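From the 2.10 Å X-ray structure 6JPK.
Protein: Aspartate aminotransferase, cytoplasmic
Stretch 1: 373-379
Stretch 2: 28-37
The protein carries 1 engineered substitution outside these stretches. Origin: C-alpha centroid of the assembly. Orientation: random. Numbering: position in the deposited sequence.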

ATOM      1  N   ARG A 373      39.839   5.217   1.705  1.00 11.91           N
ATOM      2  CA  ARG A 373      40.789   5.715   2.695  1.00 12.33           C
ATOM      3  C   ARG A 373      40.139   6.189   3.991  1.00 12.37           C
ATOM      4  O   ARG A 373      40.826   6.264   5.013  1.00 12.61           O
ATOM      5  CB  ARG A 373      41.621   6.858   2.104  1.00 12.53           C
ATOM      6  CG  ARG A 373      42.374   6.473   0.822  1.00 20.19           C
ATOM      7  CD  ARG A 373      43.660   5.730   1.137  1.00 21.99           C
ATOM      8  NE  ARG A 373      44.551   6.539   1.970  1.00 28.07           N
ATOM      9  CZ  ARG A 373      45.464   7.397   1.507  1.00 28.83           C
ATOM     10  NH1 ARG A 373      45.627   7.572   0.197  1.00 27.49           N
ATOM     11  NH2 ARG A 373      46.215   8.087   2.360  1.00 26.03           N
ATOM     12  N   TYR A 374      38.847   6.531   3.978  1.00 11.75           N
ATOM     13  CA  TYR A 374      38.176   6.983   5.193  1.00 11.67           C
ATOM     14  C   TYR A 374      36.908   6.198   5.510  1.00 11.32           C
ATOM     15  O   TYR A 374      36.224   6.526   6.492  1.00 11.23           O
ATOM     16  CB  TYR A 374      37.862   8.485   5.092  1.00 11.50           C
ATOM     17  CG  TYR A 374      39.123   9.330   5.088  1.00 11.92           C
ATOM     18  CD1 TYR A 374      39.844   9.535   3.913  1.00 12.02           C
ATOM     19  CD2 TYR A 374      39.607   9.903   6.268  1.00 13.74           C
ATOM     20  CE1 TYR A 374      41.013  10.297   3.905  1.00 12.44           C
ATOM     21  CE2 TYR A 374      40.782  10.667   6.274  1.00 15.84           C
ATOM     22  CZ  TYR A 374      41.475  10.858   5.086  1.00 16.62           C
ATOM     23  OH  TYR A 374      42.627  11.616   5.084  1.00 18.03           O
ATOM     24  N   HIS A 375      36.576   5.180   4.709  1.00 11.14           N
ATOM     25  CA  HIS A 375      35.466   4.269   4.984  1.00 10.88           C
ATOM     26  C   HIS A 375      34.141   5.016   5.089  1.00 12.85           C
ATOM     27  O   HIS A 375      33.287   4.685   5.917  1.00 11.24           O
ATOM     28  CB  HIS A 375      35.755   3.451   6.244  1.00 11.21           C
ATOM     29  CG  HIS A 375      37.121   2.847   6.228  1.00 11.70           C
ATOM     30  ND1 HIS A 375      37.395   1.658   5.588  1.00 13.60           N
ATOM     31  CD2 HIS A 375      38.309   3.317   6.676  1.00 13.24           C
ATOM     32  CE1 HIS A 375      38.688   1.393   5.693  1.00 17.23           C
ATOM     33  NE2 HIS A 375      39.265   2.386   6.346  1.00 15.51           N
ATOM     34  N   LEU A 376      33.982   6.044   4.255  1.00 10.91           N
ATOM     35  CA  LEU A 376      32.723   6.765   4.106  1.00  9.83           C
ATOM     36  C   LEU A 376      31.969   6.186   2.925  1.00  9.51           C
ATOM     37  O   LEU A 376      32.528   6.085   1.827  1.00 11.89           O
ATOM     38  CB  LEU A 376      32.946   8.257   3.863  1.00  9.83           C
ATOM     39  CG  LEU A 376      33.909   8.978   4.791  1.00 10.55           C
ATOM     40  CD1 LEU A 376      33.878  10.441   4.450  1.00 10.16           C
ATOM     41  CD2 LEU A 376      33.519   8.743   6.250  1.00 12.16           C
ATOM     42  N   TYR A 377      30.695   5.855   3.141  1.00  9.21           N
ATOM     43  CA  TYR A 377      29.869   5.186   2.142  1.00  9.28           C
ATOM     44  C   TYR A 377      28.736   6.121   1.707  1.00  9.83           C
ATOM     45  O   TYR A 377      27.823   6.411   2.487  1.00  8.43           O
ATOM     46  CB  TYR A 377      29.355   3.856   2.702  1.00  8.93           C
ATOM     47  CG  TYR A 377      30.496   2.856   2.782  1.00 13.32           C
ATOM     48  CD1 TYR A 377      31.402   2.862   3.856  1.00 10.84           C
ATOM     49  CD2 TYR A 377      30.710   1.958   1.750  1.00 16.05           C
ATOM     50  CE1 TYR A 377      32.458   1.967   3.893  1.00 10.00           C
ATOM     51  CE2 TYR A 377      31.742   1.071   1.779  1.00  9.67           C
ATOM     52  CZ  TYR A 377      32.617   1.077   2.838  1.00 10.50           C
ATOM     53  OH  TYR A 377      33.649   0.176   2.808  1.00 11.12           O
ATOM     54  N   PHE A 378      28.818   6.611   0.470  1.00  8.52           N
ATOM     55  CA  PHE A 378      27.791   7.481  -0.099  1.00  8.22           C
ATOM     56  C   PHE A 378      27.863   7.392  -1.622  1.00 11.25           C
ATOM     57  O   PHE A 378      28.771   6.774  -2.190  1.00  9.22           O
ATOM     58  CB  PHE A 378      27.904   8.929   0.421  1.00  8.26           C
ATOM     59  CG  PHE A 378      29.247   9.606   0.178  1.00  8.86           C
ATOM     60  CD1 PHE A 378      30.368   9.275   0.925  1.00 10.92           C
ATOM     61  CD2 PHE A 378      29.363  10.628  -0.764  1.00  8.54           C
ATOM     62  CE1 PHE A 378      31.591   9.921   0.717  1.00 10.57           C
ATOM     63  CE2 PHE A 378      30.574  11.289  -0.964  1.00 10.89           C
ATOM     64  CZ  PHE A 378      31.692  10.935  -0.228  1.00  9.14           C
ATOM     65  N   SER A 379      26.880   8.011  -2.275  1.00 12.02           N
ATOM     66  CA  SER A 379      26.657   7.819  -3.703  1.00 10.44           C
ATOM     67  C   SER A 379      27.765   8.448  -4.541  1.00  9.20           C
ATOM     68  O   SER A 379      28.321   9.492  -4.197  1.00  9.31           O
ATOM     69  CB  SER A 379      25.313   8.427  -4.119  1.00 16.50           C
ATOM     70  OG  SER A 379      24.263   8.054  -3.245  1.00 19.42           O
TER
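Stretch 2, residues 28-37: EDPKKVNMSV

Stretch 2 lies alongside stretch 1 as a short parallel strand, preceded by a turn and continued as loop; touching residues are at least 341 apart in sequence, and 489 Å² is buried between the stretches, most of it at His375, Met35 and Tyr377. Leu376 pairs with Val33 and Tyr377 with Asn34, each with CA atoms 5.0 Å apart. Three backbone hydrogen bonds alternate in direction along this pairing: Val33 N to His375 O (3.0 Å), Tyr377 N to Val33 O (3.0 Å) and Met35 N to Tyr377 O (2.8 Å).

At the start of the contact, His375 leaves the preceding helix with positive phi (phi/psi 59°/37°) and directs its CB toward stretch 2. In a type I turn from Asp29 to Lys32, closed by Lys32 N to Asp29 O (3.2 Å), Asp29 lies over one face of the His375 imidazole. Asp29 CB stands almost on the normal of the His375 ring, a CH-pi contact. Asp29 OD2 comes within 3.1 Å of His375 NE2, but the angle is too poor for a hydrogen bond; Asp29 OD1 accepts from Lys31 N (2.9 Å), bracing the turn. His375 O also meets Lys32 CA at 3.2 Å, a CA-H...O contact beside its stronger bond to Val33.

Within the paired segment, Leu376 and Val33 share one face of the sheet, with Leu376 CD2 3.9 Å from Val33 CB, while Tyr377 and Asn34 project from the other. Tyr377, bonded through both its N and its O, brings its ring edge near Val33 O.

Beyond the strand, buried Met35 packs against both Leu376 and Phe378: Met35 SD lies 4.1 Å from Leu376 CB, Met35 CB 3.9 Å from Phe378 CB, and Met35 CE sits over one face of the Phe378 ring. Water 1 bridges the stretches, its O 3.2 Å from Met35 O, to which it donates, and 3.1 Å from Ser379 N, from which it accepts.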

ATOM      1  N   GLU A  28      35.267  -3.570   7.809  1.00 15.27           N
ATOM      2  CA  GLU A  28      35.656  -3.928   9.171  1.00 17.86           C
ATOM      3  C   GLU A  28      36.276  -2.772   9.946  1.00 18.53           C
ATOM      4  O   GLU A  28      36.650  -2.956  11.112  1.00 18.63           O
ATOM      5  CB  GLU A  28      36.633  -5.113   9.138  1.00 17.51           C
ATOM      6  CG  GLU A  28      36.027  -6.336   8.454  1.00 23.12           C
ATOM      7  CD  GLU A  28      36.972  -7.534   8.369  1.00 31.86           C
ATOM      8  OE1 GLU A  28      36.623  -8.495   7.647  1.00 34.18           O
ATOM      9  OE2 GLU A  28      38.051  -7.524   9.011  1.00 34.71           O
ATOM     10  N   ASP A  29      36.380  -1.588   9.346  1.00 14.27           N
ATOM     11  CA  ASP A  29      37.053  -0.493  10.030  1.00 13.42           C
ATOM     12  C   ASP A  29      36.103   0.166  11.027  1.00 12.52           C
ATOM     13  O   ASP A  29      34.970   0.506  10.666  1.00 13.42           O
ATOM     14  CB  ASP A  29      37.572   0.536   9.040  1.00 16.19           C
ATOM     15  CG  ASP A  29      38.577   1.501   9.672  1.00 22.33           C
ATOM     16  OD1 ASP A  29      38.190   2.314  10.542  1.00 18.84           O
ATOM     17  OD2 ASP A  29      39.768   1.437   9.299  1.00 26.58           O
ATOM     18  N   PRO A  30      36.531   0.372  12.274  1.00 15.07           N
ATOM     19  CA  PRO A  30      35.634   0.981  13.276  1.00 16.87           C
ATOM     20  C   PRO A  30      35.191   2.407  12.952  1.00 16.41           C
ATOM     21  O   PRO A  30      34.153   2.845  13.466  1.00 15.59           O
ATOM     22  CB  PRO A  30      36.465   0.928  14.570  1.00 18.15           C
ATOM     23  CG  PRO A  30      37.873   0.716  14.139  1.00 18.46           C
ATOM     24  CD  PRO A  30      37.819  -0.057  12.855  1.00 14.43           C
ATOM     25  N   LYS A  31      35.916   3.134  12.101  1.00 12.87           N
ATOM     26  CA  LYS A  31      35.589   4.518  11.777  1.00 12.17           C
ATOM     27  C   LYS A  31      34.622   4.654  10.605  1.00 14.64           C
ATOM     28  O   LYS A  31      34.375   5.780  10.148  1.00 14.74           O
ATOM     29  CB  LYS A  31      36.871   5.305  11.492  1.00 16.83           C
ATOM     30  CG  LYS A  31      37.892   5.216  12.637  1.00 18.59           C
ATOM     31  CD  LYS A  31      38.784   6.458  12.724  1.00 25.00           C
ATOM     32  CE  LYS A  31      39.603   6.514  14.047  1.00 30.25           C
ATOM     33  NZ  LYS A  31      38.842   6.712  15.366  1.00 24.16           N
ATOM     34  N   LYS A  32      34.047   3.555  10.122  1.00 13.47           N
ATOM     35  CA  LYS A  32      33.195   3.650   8.944  1.00 12.08           C
ATOM     36  C   LYS A  32      31.932   4.454   9.243  1.00 10.51           C
ATOM     37  O   LYS A  32      31.445   4.491  10.375  1.00 10.61           O
ATOM     38  CB  LYS A  32      32.831   2.261   8.426  1.00 12.42           C
ATOM     39  CG  LYS A  32      32.010   1.397   9.386  1.00 14.17           C
ATOM     40  CD  LYS A  32      31.723   0.043   8.724  1.00 13.48           C
ATOM     41  CE  LYS A  32      30.650  -0.762   9.454  1.00 14.13           C
ATOM     42  NZ  LYS A  32      30.536  -2.114   8.831  1.00 14.98           N
ATOM     43  N   VAL A  33      31.414   5.126   8.213  1.00 10.14           N
ATOM     44  CA  VAL A  33      30.208   5.946   8.317  1.00 12.50           C
ATOM     45  C   VAL A  33      29.321   5.641   7.116  1.00 15.47           C
ATOM     46  O   VAL A  33      29.801   5.624   5.976  1.00  9.34           O
ATOM     47  CB  VAL A  33      30.531   7.457   8.368  1.00  9.85           C
ATOM     48  CG1 VAL A  33      29.245   8.299   8.567  1.00 11.88           C
ATOM     49  CG2 VAL A  33      31.561   7.765   9.460  1.00 10.33           C
ATOM     50  N   ASN A  34      28.033   5.398   7.364  1.00  9.12           N
ATOM     51  CA  ASN A  34      27.059   5.236   6.282  1.00 12.93           C
ATOM     52  C   ASN A  34      26.413   6.593   6.039  1.00 11.58           C
ATOM     53  O   ASN A  34      25.585   7.053   6.829  1.00 11.06           O
ATOM     54  CB  ASN A  34      26.009   4.181   6.615  1.00 15.66           C
ATOM     55  CG  ASN A  34      25.108   3.865   5.424  1.00 17.23           C
ATOM     56  OD1 ASN A  34      25.059   4.619   4.454  1.00 15.46           O
ATOM     57  ND2 ASN A  34      24.400   2.749   5.495  1.00 19.24           N
ATOM     58  N   MET A  35      26.795   7.246   4.947  1.00  9.64           N
ATOM     59  CA  MET A  35      26.220   8.540   4.608  1.00 15.64           C
ATOM     60  C   MET A  35      25.192   8.437   3.495  1.00 10.32           C
ATOM     61  O   MET A  35      24.976   9.396   2.758  1.00 11.24           O
ATOM     62  CB  MET A  35      27.318   9.533   4.245  1.00 23.42           C
ATOM     63  CG  MET A  35      27.916  10.188   5.473  1.00 29.85           C
ATOM     64  SD  MET A  35      29.674  10.373   5.248  1.00 35.20           S
ATOM     65  CE  MET A  35      29.722  11.722   4.081  1.00 35.51           C
ATOM     66  N   SER A  36      24.547   7.289   3.363  1.00 11.16           N
ATOM     67  CA  SER A  36      23.499   7.117   2.371  1.00 15.70           C
ATOM     68  C   SER A  36      22.149   6.805   3.008  1.00 16.42           C
ATOM     69  O   SER A  36      21.191   6.523   2.279  1.00 21.23           O
ATOM     70  CB  SER A  36      23.883   6.013   1.382  1.00 14.79           C
ATOM     71  OG  SER A  36      23.896   4.763   2.043  1.00 21.74           O
ATOM     72  N   VAL A  37      22.042   6.868   4.335  1.00 15.66           N
ATOM     73  CA  VAL A  37      20.810   6.475   5.021  1.00 22.06           C
ATOM     74  C   VAL A  37      19.734   7.512   4.725  1.00 16.66           C
ATOM     75  O   VAL A  37      19.921   8.711   4.954  1.00 12.95           O
ATOM     76  CB  VAL A  37      21.032   6.298   6.539  1.00 27.30           C
ATOM     77  CG1 VAL A  37      22.204   5.363   6.818  1.00 31.82           C
ATOM     78  CG2 VAL A  37      21.242   7.628   7.285  1.00 27.05           C
TER
HETATM   79  O   HOH W   1      24.608   8.982  -0.404  1.00 12.90           O